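Local atomic coordinates of hydrazine synthase alpha subunit (Candidatus Kuenenia stuttgartiensis, PDB entry 5C2V), a protein that condenses hydroxylamine, made by the gamma subunit, with ammonia to give hydrazine, as the heme c-binding alpha subunit of the hydrazine synthase complex. Residues W580-R585 / T629-E634; Y300-Y305 / Y326-G331; L187-T192 / D262-A267. All coordinates share one frame; numbering follows the deposited sequence.

In the fold
Following the chain from the N terminus, interaction 3 is first: strand 186-191 of one propeller sheet meets the loop after strand 256-262 in the next sheet, closing a loop of 69 residues. Interaction 2 follows with a shorter closure of 20 residues, reaching across strand 312-317 inside a single propeller blade. Interaction 1 comes last, tying the loop before strand 596-599 to the loop before helix 646-657, close to the gamma subunit. The three closures run in series, so none nests in or crosses another. Interactions 1 and 2 lie on opposite sides of the chain's centre, with about 49 Å between their centres; interaction 3 lies nearest the chain's centre, about 14 Å from it, centre to centre.

Interaction 1 of 3, residues W580-R585 / T629-E634; sequences WWYDDR and TSQPVE
Y582 and D583 on one loop face Q631 and S630 on the other, and nearly all that passes between them is polar. The direct approach is made by the side-chain ends of Y582 and Q631: the phenol OH of Y582 lies 3.0 Å from NE2 of Q631. The two side chains cross at about a right angle, with the ring and amide planes 64° apart, and the amide nitrogen comes obliquely to the ring. Q631 gets its amide there by a bend at chi2 (-64°). NE2 of Q631 is hydrogen-bonded to the carbonyl oxygen of D589, which helps fix the amide.

The second link goes through water. One water molecule donates to OD2 of D583 at 2.8 Å and, more weakly, to OG of S630 at 3.3 Å, spanning two atoms that stand 3.8 Å apart, OD2 of D583 and OG of S630. S630 OG is hydrogen-bonded to the carboxylate of D589 as well.

Neither segment has regular secondary structure. They are long loops, one between strands 553-556 and 596-599, the other leading to helix 646-657 in the cytochrome c region, and they meet at the border with the gamma subunit.

The charged interactions centre on the carboxylate of D583. With CG anti to the backbone N (chi1 -156°), it reaches R585, whose NE forms a salt bridge to OD2 of D583 at 3.3 Å, weak as a hydrogen bond. The stronger partner is R220 of the gamma subunit, which makes salt bridges to both D583 and D584. T222 of the gamma subunit packs on Y582.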
loop_
_atom_site.group_PDB
_atom_site.type_symbol
_atom_site.label_atom_id
_atom_site.label_comp_id
_atom_site.label_asym_id
_atom_site.label_seq_id
_atom_site.Cartn_x
_atom_site.Cartn_y
_atom_site.Cartn_z
ATOM N N TRP D 580 31.002 26.257 -8.372
ATOM C CA TRP D 580 31.558 25.107 -7.662
ATOM C C TRP D 580 33.058 25.238 -7.370
ATOM O O TRP D 580 33.446 25.497 -6.231
ATOM C CB TRP D 580 31.297 23.837 -8.475
ATOM C CG TRP D 580 31.364 22.565 -7.690
ATOM C CD1 TRP D 580 31.613 22.430 -6.354
ATOM C CD2 TRP D 580 31.158 21.243 -8.196
ATOM N NE1 TRP D 580 31.584 21.102 -6.000
ATOM C CE2 TRP D 580 31.307 20.352 -7.114
ATOM C CE3 TRP D 580 30.868 20.723 -9.461
ATOM C CZ2 TRP D 580 31.175 18.973 -7.260
ATOM C CZ3 TRP D 580 30.738 19.356 -9.604
ATOM C CH2 TRP D 580 30.891 18.495 -8.510
ATOM N N TRP D 581 33.903 25.044 -8.383
ATOM C CA TRP D 581 35.328 25.320 -8.230
ATOM C C TRP D 581 35.843 26.158 -9.402
ATOM O O TRP D 581 36.069 25.629 -10.492
ATOM C CB TRP D 581 36.086 23.987 -8.128
ATOM C CG TRP D 581 37.584 24.071 -8.090
ATOM C CD1 TRP D 581 38.337 25.104 -7.625
ATOM C CD2 TRP D 581 38.509 23.067 -8.534
ATOM N NE1 TRP D 581 39.675 24.811 -7.754
ATOM C CE2 TRP D 581 39.806 23.568 -8.309
ATOM C CE3 TRP D 581 38.365 21.796 -9.097
ATOM C CZ2 TRP D 581 40.953 22.841 -8.630
ATOM C CZ3 TRP D 581 39.506 21.078 -9.420
ATOM C CH2 TRP D 581 40.781 21.603 -9.184
ATOM N N TYR D 582 36.039 27.457 -9.180
ATOM C CA TYR D 582 36.651 28.324 -10.189
ATOM C C TYR D 582 38.094 28.773 -9.905
ATOM O O TYR D 582 38.671 29.514 -10.700
ATOM C CB TYR D 582 35.767 29.555 -10.450
ATOM C CG TYR D 582 35.176 30.240 -9.234
ATOM C CD1 TYR D 582 34.006 29.771 -8.648
ATOM C CD2 TYR D 582 35.759 31.384 -8.706
ATOM C CE1 TYR D 582 33.452 30.404 -7.551
ATOM C CE2 TYR D 582 35.212 32.024 -7.608
ATOM C CZ TYR D 582 34.060 31.529 -7.035
ATOM O OH TYR D 582 33.511 32.162 -5.942
ATOM N N ASP D 583 38.676 28.348 -8.786
ATOM C CA ASP D 583 39.989 28.864 -8.382
ATOM C C ASP D 583 41.044 27.763 -8.242
ATOM O O ASP D 583 40.800 26.740 -7.607
ATOM C CB ASP D 583 39.867 29.633 -7.065
ATOM C CG ASP D 583 40.974 30.652 -6.875
ATOM O OD1 ASP D 583 42.016 30.539 -7.553
ATOM O OD2 ASP D 583 40.801 31.569 -6.044
ATOM N N ASP D 584 42.225 27.986 -8.816
ATOM C CA ASP D 584 43.273 26.965 -8.832
ATOM C C ASP D 584 43.969 26.799 -7.483
ATOM O O ASP D 584 44.596 25.771 -7.226
ATOM C CB ASP D 584 44.314 27.281 -9.913
ATOM C CG ASP D 584 45.102 28.542 -9.621
ATOM O OD1 ASP D 584 44.575 29.434 -8.925
ATOM O OD2 ASP D 584 46.254 28.641 -10.095
ATOM N N ARG D 585 43.859 27.807 -6.625
ATOM C CA ARG D 585 44.465 27.744 -5.300
ATOM C C ARG D 585 43.495 27.178 -4.264
ATOM O O ARG D 585 43.794 27.155 -3.071
ATOM C CB ARG D 585 44.967 29.127 -4.869
ATOM C CG ARG D 585 43.982 30.265 -5.075
ATOM C CD ARG D 585 44.616 31.605 -4.721
ATOM N NE ARG D 585 43.765 32.737 -5.078
ATOM C CZ ARG D 585 44.032 34.001 -4.764
ATOM N NH1 ARG D 585 45.130 34.298 -4.083
ATOM N NH2 ARG D 585 43.202 34.967 -5.130
ATOM N N THR D 629 40.247 27.576 0.367
ATOM C CA THR D 629 38.934 27.881 -0.200
ATOM C C THR D 629 38.663 29.385 -0.182
ATOM O O THR D 629 39.177 30.112 0.670
ATOM C CB THR D 629 37.797 27.145 0.540
ATOM O OG1 THR D 629 36.578 27.280 -0.202
ATOM C CG2 THR D 629 37.602 27.706 1.939
ATOM N N SER D 630 37.864 29.846 -1.139
ATOM C CA SER D 630 37.560 31.266 -1.274
ATOM C C SER D 630 36.484 31.724 -0.293
ATOM O O SER D 630 36.491 32.867 0.161
ATOM C CB SER D 630 37.115 31.579 -2.705
ATOM O OG SER D 630 37.947 30.931 -3.651
ATOM N N GLN D 631 35.562 30.823 0.026
ATOM C CA GLN D 631 34.390 31.170 0.823
ATOM C C GLN D 631 34.637 31.034 2.321
ATOM O O GLN D 631 35.459 30.222 2.746
ATOM C CB GLN D 631 33.204 30.294 0.412
ATOM C CG GLN D 631 33.053 30.127 -1.087
ATOM C CD GLN D 631 32.746 31.428 -1.807
ATOM O OE1 GLN D 631 32.328 32.411 -1.193
ATOM N NE2 GLN D 631 32.957 31.440 -3.118
ATOM N N PRO D 632 33.923 31.840 3.126
ATOM C CA PRO D 632 33.969 31.737 4.588
ATOM C C PRO D 632 33.619 30.331 5.063
ATOM O O PRO D 632 32.760 29.681 4.469
ATOM C CB PRO D 632 32.914 32.749 5.045
ATOM C CG PRO D 632 32.842 33.738 3.937
ATOM C CD PRO D 632 33.066 32.953 2.680
ATOM N N VAL D 633 34.275 29.874 6.123
ATOM C CA VAL D 633 34.072 28.517 6.616
ATOM C C VAL D 633 32.987 28.489 7.684
ATOM O O VAL D 633 33.175 29.014 8.777
ATOM C CB VAL D 633 35.370 27.939 7.201
ATOM C CG1 VAL D 633 35.147 26.522 7.692
ATOM C CG2 VAL D 633 36.480 27.986 6.165
ATOM N N GLU D 634 31.856 27.864 7.370
ATOM C CA GLU D 634 30.718 27.873 8.283
ATOM C C GLU D 634 30.105 26.490 8.482
ATOM O O GLU D 634 29.956 25.720 7.534
ATOM C CB GLU D 634 29.646 28.844 7.779
ATOM C CG GLU D 634 28.414 28.927 8.668
ATOM C CD GLU D 634 27.506 30.088 8.312
ATOM O OE1 GLU D 634 26.723 30.518 9.185
ATOM O OE2 GLU D 634 27.575 30.570 7.162
HETATM O O HOH W 1 39.110 33.608 -5.235
#

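Interaction 2 of 3, residues Y300-Y305 / Y326-G331; sequences YVESPY and YEKLTG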
loop_
_atom_site.group_PDB
_atom_site.type_symbol
_atom_site.label_atom_id
_atom_site.label_comp_id
_atom_site.label_asym_id
_atom_site.label_seq_id
_atom_site.Cartn_x
_atom_site.Cartn_y
_atom_site.Cartn_z
ATOM N N TYR D 300 18.918 -13.150 -4.123
ATOM C CA TYR D 300 18.921 -12.741 -2.730
ATOM C C TYR D 300 17.840 -13.431 -1.913
ATOM O O TYR D 300 16.867 -13.964 -2.454
ATOM C CB TYR D 300 18.763 -11.222 -2.627
ATOM C CG TYR D 300 17.471 -10.679 -3.204
ATOM C CD1 TYR D 300 17.310 -10.523 -4.576
ATOM C CD2 TYR D 300 16.424 -10.299 -2.375
ATOM C CE1 TYR D 300 16.136 -10.018 -5.105
ATOM C CE2 TYR D 300 15.246 -9.793 -2.896
ATOM C CZ TYR D 300 15.108 -9.655 -4.261
ATOM O OH TYR D 300 13.939 -9.153 -4.784
ATOM N N VAL D 301 18.033 -13.411 -0.601
ATOM C CA VAL D 301 17.061 -13.953 0.329
ATOM C C VAL D 301 15.999 -12.907 0.617
ATOM O O VAL D 301 16.297 -11.820 1.132
ATOM C CB VAL D 301 17.716 -14.396 1.652
ATOM C CG1 VAL D 301 16.655 -14.688 2.702
ATOM C CG2 VAL D 301 18.605 -15.607 1.424
ATOM N N GLU D 302 14.763 -13.243 0.265
ATOM C CA GLU D 302 13.624 -12.389 0.546
ATOM C C GLU D 302 12.872 -12.957 1.740
ATOM O O GLU D 302 12.191 -13.979 1.635
ATOM C CB GLU D 302 12.714 -12.288 -0.679
ATOM C CG GLU D 302 11.742 -11.124 -0.654
ATOM C CD GLU D 302 10.859 -11.085 -1.886
ATOM O OE1 GLU D 302 11.107 -10.244 -2.776
ATOM O OE2 GLU D 302 9.918 -11.901 -1.966
ATOM N N SER D 303 13.007 -12.285 2.876
ATOM C CA SER D 303 12.393 -12.724 4.117
ATOM C C SER D 303 11.031 -12.078 4.312
ATOM O O SER D 303 10.866 -10.882 4.055
ATOM C CB SER D 303 13.302 -12.404 5.306
ATOM O OG SER D 303 13.485 -11.009 5.450
ATOM N N PRO D 304 10.055 -12.871 4.777
ATOM C CA PRO D 304 8.696 -12.419 5.085
ATOM C C PRO D 304 8.698 -11.239 6.047
ATOM O O PRO D 304 7.884 -10.324 5.921
ATOM C CB PRO D 304 8.061 -13.645 5.738
ATOM C CG PRO D 304 8.820 -14.796 5.199
ATOM C CD PRO D 304 10.226 -14.310 5.041
ATOM N N TYR D 305 9.619 -11.271 7.002
ATOM C CA TYR D 305 9.753 -10.201 7.978
ATOM C C TYR D 305 11.043 -9.428 7.729
ATOM O O TYR D 305 12.034 -9.988 7.260
ATOM C CB TYR D 305 9.721 -10.766 9.399
ATOM C CG TYR D 305 8.564 -11.712 9.641
ATOM C CD1 TYR D 305 7.299 -11.229 9.948
ATOM C CD2 TYR D 305 8.738 -13.087 9.552
ATOM C CE1 TYR D 305 6.238 -12.091 10.164
ATOM C CE2 TYR D 305 7.685 -13.956 9.768
ATOM C CZ TYR D 305 6.438 -13.453 10.074
ATOM O OH TYR D 305 5.387 -14.315 10.288
ATOM N N TYR D 326 12.129 -9.246 -12.561
ATOM C CA TYR D 326 11.914 -9.873 -11.257
ATOM C C TYR D 326 11.313 -11.268 -11.397
ATOM O O TYR D 326 10.517 -11.521 -12.302
ATOM C CB TYR D 326 11.008 -8.999 -10.381
ATOM C CG TYR D 326 10.738 -9.566 -9.000
ATOM C CD1 TYR D 326 9.639 -10.384 -8.764
ATOM C CD2 TYR D 326 11.579 -9.279 -7.932
ATOM C CE1 TYR D 326 9.389 -10.904 -7.506
ATOM C CE2 TYR D 326 11.336 -9.794 -6.669
ATOM C CZ TYR D 326 10.240 -10.605 -6.463
ATOM O OH TYR D 326 9.994 -11.119 -5.211
ATOM N N GLU D 327 11.699 -12.171 -10.500
ATOM C CA GLU D 327 11.152 -13.525 -10.496
ATOM C C GLU D 327 11.228 -14.183 -9.118
ATOM O O GLU D 327 12.035 -13.793 -8.273
ATOM C CB GLU D 327 11.880 -14.395 -11.523
ATOM C CG GLU D 327 13.383 -14.477 -11.317
ATOM C CD GLU D 327 14.052 -15.412 -12.306
ATOM O OE1 GLU D 327 13.384 -16.357 -12.777
ATOM O OE2 GLU D 327 15.244 -15.200 -12.615
ATOM N N LYS D 328 10.378 -15.184 -8.906
ATOM C CA LYS D 328 10.368 -15.954 -7.666
ATOM C C LYS D 328 11.013 -17.318 -7.888
ATOM O O LYS D 328 10.508 -18.132 -8.661
ATOM C CB LYS D 328 8.939 -16.127 -7.150
ATOM C CG LYS D 328 8.757 -15.793 -5.680
ATOM C CD LYS D 328 8.914 -14.304 -5.436
ATOM C CE LYS D 328 8.558 -13.941 -4.006
ATOM N NZ LYS D 328 8.604 -12.470 -3.785
ATOM N N LEU D 329 12.133 -17.562 -7.215
ATOM C CA LEU D 329 12.887 -18.797 -7.413
ATOM C C LEU D 329 12.362 -19.985 -6.605
ATOM O O LEU D 329 12.620 -21.135 -6.957
ATOM C CB LEU D 329 14.361 -18.562 -7.073
ATOM C CG LEU D 329 15.071 -17.490 -7.899
ATOM C CD1 LEU D 329 16.527 -17.355 -7.477
ATOM C CD2 LEU D 329 14.963 -17.801 -9.384
ATOM N N THR D 330 11.630 -19.711 -5.528
ATOM C CA THR D 330 11.227 -20.756 -4.583
ATOM C C THR D 330 9.816 -20.555 -4.034
ATOM O O THR D 330 9.061 -19.712 -4.519
ATOM C CB THR D 330 12.192 -20.836 -3.376
ATOM O OG1 THR D 330 12.238 -19.565 -2.714
ATOM C CG2 THR D 330 13.597 -21.234 -3.810
ATOM N N GLY D 331 9.469 -21.347 -3.021
ATOM C CA GLY D 331 8.247 -21.138 -2.264
ATOM C C GLY D 331 7.128 -22.147 -2.440
ATOM O O GLY D 331 6.153 -22.128 -1.689
#
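E302 reaches Y326 and K328 across an intervening strand, within one four-stranded antiparallel blade of the six-bladed beta-propeller. Strand 297-303 is second in the blade and strand 327-328 is the fourth, at one edge of the sheet. Strand 312-317 lies between them and bonds to both through its backbone, so these two segments meet through side chains alone, with the CA atoms of E302 and K328 9.5 Å apart.

The charged pair is E302 with K328. Their side chains cross at about a right angle, and NZ of K328 forms a salt bridge with OE2 of E302; the modelled separation is too short to be taken literally. E302 stretches fully toward the blade edge, CG anti to the backbone N (chi1 -163°) and the chain extended beyond it, whereas K328 bends at chi2 to bring its ammonium group back. A long, weak ion pair with R286 reaches OE1 of E302 from strand 285-291.

A hydrogen bond holds the other carboxylate oxygen. The phenol OH of Y326 donates to OE1 of E302 at 2.8 Å, on the syn side and 21° out of the carboxylate plane. The two residues come from opposite directions; OE1 comes in at the edge of the Y326 ring, near its plane, and the ring and carboxylate planes are only 16° apart. E302 thus spends one oxygen on a phenol and the other on a lysine.

The aromatic contact is Y300 against Y326, side chains crossing at about a right angle. OH of Y300, which also takes part in a weak hydrogen bond with R286, sits at the edge of the Y326 ring, 3.3 Å from CE2 of Y326.

Interaction 3 of 3, residues L187-T192 / D262-A267; sequences LYRLDT and DNWDGA
The backbones come nearest where R189, on strand 186-191, faces W264, their CA atoms 6.9 Å apart, and W264 there is the second residue of a type I beta turn from N263 to G266, closed by G266 N bonding to N263 O at 2.6 Å. No hydrogen bond joins the two segments; R189 is simply laid along the turn.

Its aliphatic part runs past the turn backbone, with CD of R189 3.7 Å from the carbonyl O of W264. From there the chain continues straight from CG to NE and carries the guanidinium over the turn's side chains. NH1 of R189 comes over one face of the W264 indole, offset toward the rim and 3.7 Å from CZ3 of W264. The planes of guanidinium and ring are 60° apart, so this is no flat stack; with CZ of R189 5.2 Å from the centroid of the six-membered ring, any cation-pi attraction is weak at most.

The contact bridges adjacent sheets of the beta-propeller: strand 186-191 belongs to one, and the turn joins strands 256-262 and 270-273 of the next. I198 and I201 of helix 196-201 and M165 of strand 154-171 also pack against W264, burying the indole, while its NE1 bonds to the carbonyl of I397.

D265 lies beside R189, pointing the same way. It is CB of D265 that covers one face of the guanidinium, 3.4 Å from NH1 of R189; chi1 of 58° turns the carboxylate aside, leaving OD2 of D265 5.2 Å from NH1 of R189. The charge of R189 is met instead by D219, in a salt bridge through NE, and NH2 donates to the carbonyl of T401. A magnesium ion lies about 7 Å from the side chain of D265.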
loop_
_atom_site.group_PDB
_atom_site.type_symbol
_atom_site.label_atom_id
_atom_site.label_comp_id
_atom_site.label_asym_id
_atom_site.label_seq_id
_atom_site.Cartn_x
_atom_site.Cartn_y
_atom_site.Cartn_z
ATOM N N LEU D 187 29.426 -0.144 6.943
ATOM C CA LEU D 187 30.488 -0.832 6.218
ATOM C C LEU D 187 31.854 -0.216 6.497
ATOM O O LEU D 187 32.003 1.005 6.553
ATOM C CB LEU D 187 30.207 -0.827 4.714
ATOM C CG LEU D 187 29.025 -1.673 4.238
ATOM C CD1 LEU D 187 28.970 -1.714 2.718
ATOM C CD2 LEU D 187 29.100 -3.081 4.812
ATOM N N TYR D 188 32.844 -1.083 6.676
ATOM C CA TYR D 188 34.218 -0.670 6.917
ATOM C C TYR D 188 35.159 -1.282 5.888
ATOM O O TYR D 188 35.021 -2.458 5.526
ATOM C CB TYR D 188 34.676 -1.082 8.319
ATOM C CG TYR D 188 34.098 -0.273 9.457
ATOM C CD1 TYR D 188 32.878 -0.610 10.027
ATOM C CD2 TYR D 188 34.789 0.812 9.981
ATOM C CE1 TYR D 188 32.354 0.122 11.076
ATOM C CE2 TYR D 188 34.274 1.549 11.030
ATOM C CZ TYR D 188 33.055 1.200 11.573
ATOM O OH TYR D 188 32.538 1.931 12.618
ATOM N N ARG D 189 36.110 -0.481 5.418
ATOM C CA ARG D 189 37.216 -0.998 4.623
ATOM C C ARG D 189 38.431 -1.167 5.529
ATOM O O ARG D 189 38.674 -0.352 6.424
ATOM C CB ARG D 189 37.534 -0.082 3.437
ATOM C CG ARG D 189 38.070 1.293 3.797
ATOM C CD ARG D 189 38.507 2.038 2.544
ATOM N NE ARG D 189 38.910 3.413 2.825
ATOM C CZ ARG D 189 39.357 4.261 1.904
ATOM N NH1 ARG D 189 39.462 3.874 0.640
ATOM N NH2 ARG D 189 39.701 5.495 2.246
ATOM N N LEU D 190 39.184 -2.237 5.300
ATOM C CA LEU D 190 40.271 -2.609 6.195
ATOM C C LEU D 190 41.566 -2.887 5.441
ATOM O O LEU D 190 41.625 -3.778 4.591
ATOM C CB LEU D 190 39.866 -3.833 7.026
ATOM C CG LEU D 190 40.854 -4.451 8.020
ATOM C CD1 LEU D 190 40.104 -4.998 9.217
ATOM C CD2 LEU D 190 41.664 -5.563 7.376
ATOM N N ASP D 191 42.600 -2.115 5.760
ATOM C CA ASP D 191 43.936 -2.371 5.246
ATOM C C ASP D 191 44.602 -3.438 6.106
ATOM O O ASP D 191 44.755 -3.273 7.326
ATOM C CB ASP D 191 44.773 -1.090 5.224
ATOM C CG ASP D 191 45.989 -1.201 4.320
ATOM O OD1 ASP D 191 46.619 -2.279 4.284
ATOM O OD2 ASP D 191 46.315 -0.207 3.638
ATOM N N THR D 192 44.986 -4.531 5.450
ATOM C CA THR D 192 45.554 -5.697 6.113
ATOM C C THR D 192 47.046 -5.550 6.393
ATOM O O THR D 192 47.602 -6.281 7.211
ATOM C CB THR D 192 45.343 -6.971 5.269
ATOM O OG1 THR D 192 46.080 -6.863 4.044
ATOM C CG2 THR D 192 43.869 -7.168 4.949
ATOM N N ASP D 262 27.884 0.442 -3.670
ATOM C CA ASP D 262 28.703 1.602 -3.340
ATOM C C ASP D 262 30.166 1.309 -3.648
ATOM O O ASP D 262 30.587 0.154 -3.637
ATOM C CB ASP D 262 28.536 1.980 -1.864
ATOM C CG ASP D 262 29.068 3.368 -1.550
ATOM O OD1 ASP D 262 29.758 3.961 -2.406
ATOM O OD2 ASP D 262 28.799 3.868 -0.436
ATOM N N ASN D 263 30.939 2.354 -3.925
ATOM C CA ASN D 263 32.374 2.194 -4.111
ATOM C C ASN D 263 33.018 1.769 -2.799
ATOM O O ASN D 263 32.494 2.059 -1.724
ATOM C CB ASN D 263 33.005 3.487 -4.631
ATOM C CG ASN D 263 32.622 3.787 -6.067
ATOM O OD1 ASN D 263 32.218 4.903 -6.395
ATOM N ND2 ASN D 263 32.748 2.788 -6.934
ATOM N N TRP D 264 34.152 1.080 -2.885
ATOM C CA TRP D 264 34.767 0.489 -1.700
ATOM C C TRP D 264 35.267 1.541 -0.710
ATOM O O TRP D 264 35.571 1.220 0.440
ATOM C CB TRP D 264 35.911 -0.448 -2.106
ATOM C CG TRP D 264 37.077 0.229 -2.754
ATOM C CD1 TRP D 264 37.130 0.744 -4.017
ATOM C CD2 TRP D 264 38.374 0.436 -2.181
ATOM N NE1 TRP D 264 38.374 1.272 -4.260
ATOM C CE2 TRP D 264 39.156 1.095 -3.149
ATOM C CE3 TRP D 264 38.945 0.134 -0.942
ATOM C CZ2 TRP D 264 40.481 1.458 -2.917
ATOM C CZ3 TRP D 264 40.261 0.496 -0.713
ATOM C CH2 TRP D 264 41.014 1.151 -1.695
ATOM N N ASP D 265 35.360 2.791 -1.155
ATOM C CA ASP D 265 35.648 3.898 -0.248
ATOM C C ASP D 265 34.369 4.622 0.175
ATOM O O ASP D 265 34.411 5.542 0.993
ATOM C CB ASP D 265 36.622 4.886 -0.895
ATOM C CG ASP D 265 36.101 5.448 -2.201
ATOM O OD1 ASP D 265 35.342 4.738 -2.892
ATOM O OD2 ASP D 265 36.449 6.599 -2.537
ATOM N N GLY D 266 33.235 4.202 -0.380
ATOM C CA GLY D 266 31.956 4.814 -0.067
ATOM C C GLY D 266 31.765 6.169 -0.724
ATOM O O GLY D 266 31.139 7.066 -0.156
ATOM N N ALA D 267 32.309 6.318 -1.927
ATOM C CA ALA D 267 32.243 7.579 -2.657
ATOM C C ALA D 267 30.912 7.789 -3.376
ATOM O O ALA D 267 30.437 8.918 -3.494
ATOM C CB ALA D 267 33.389 7.660 -3.654
#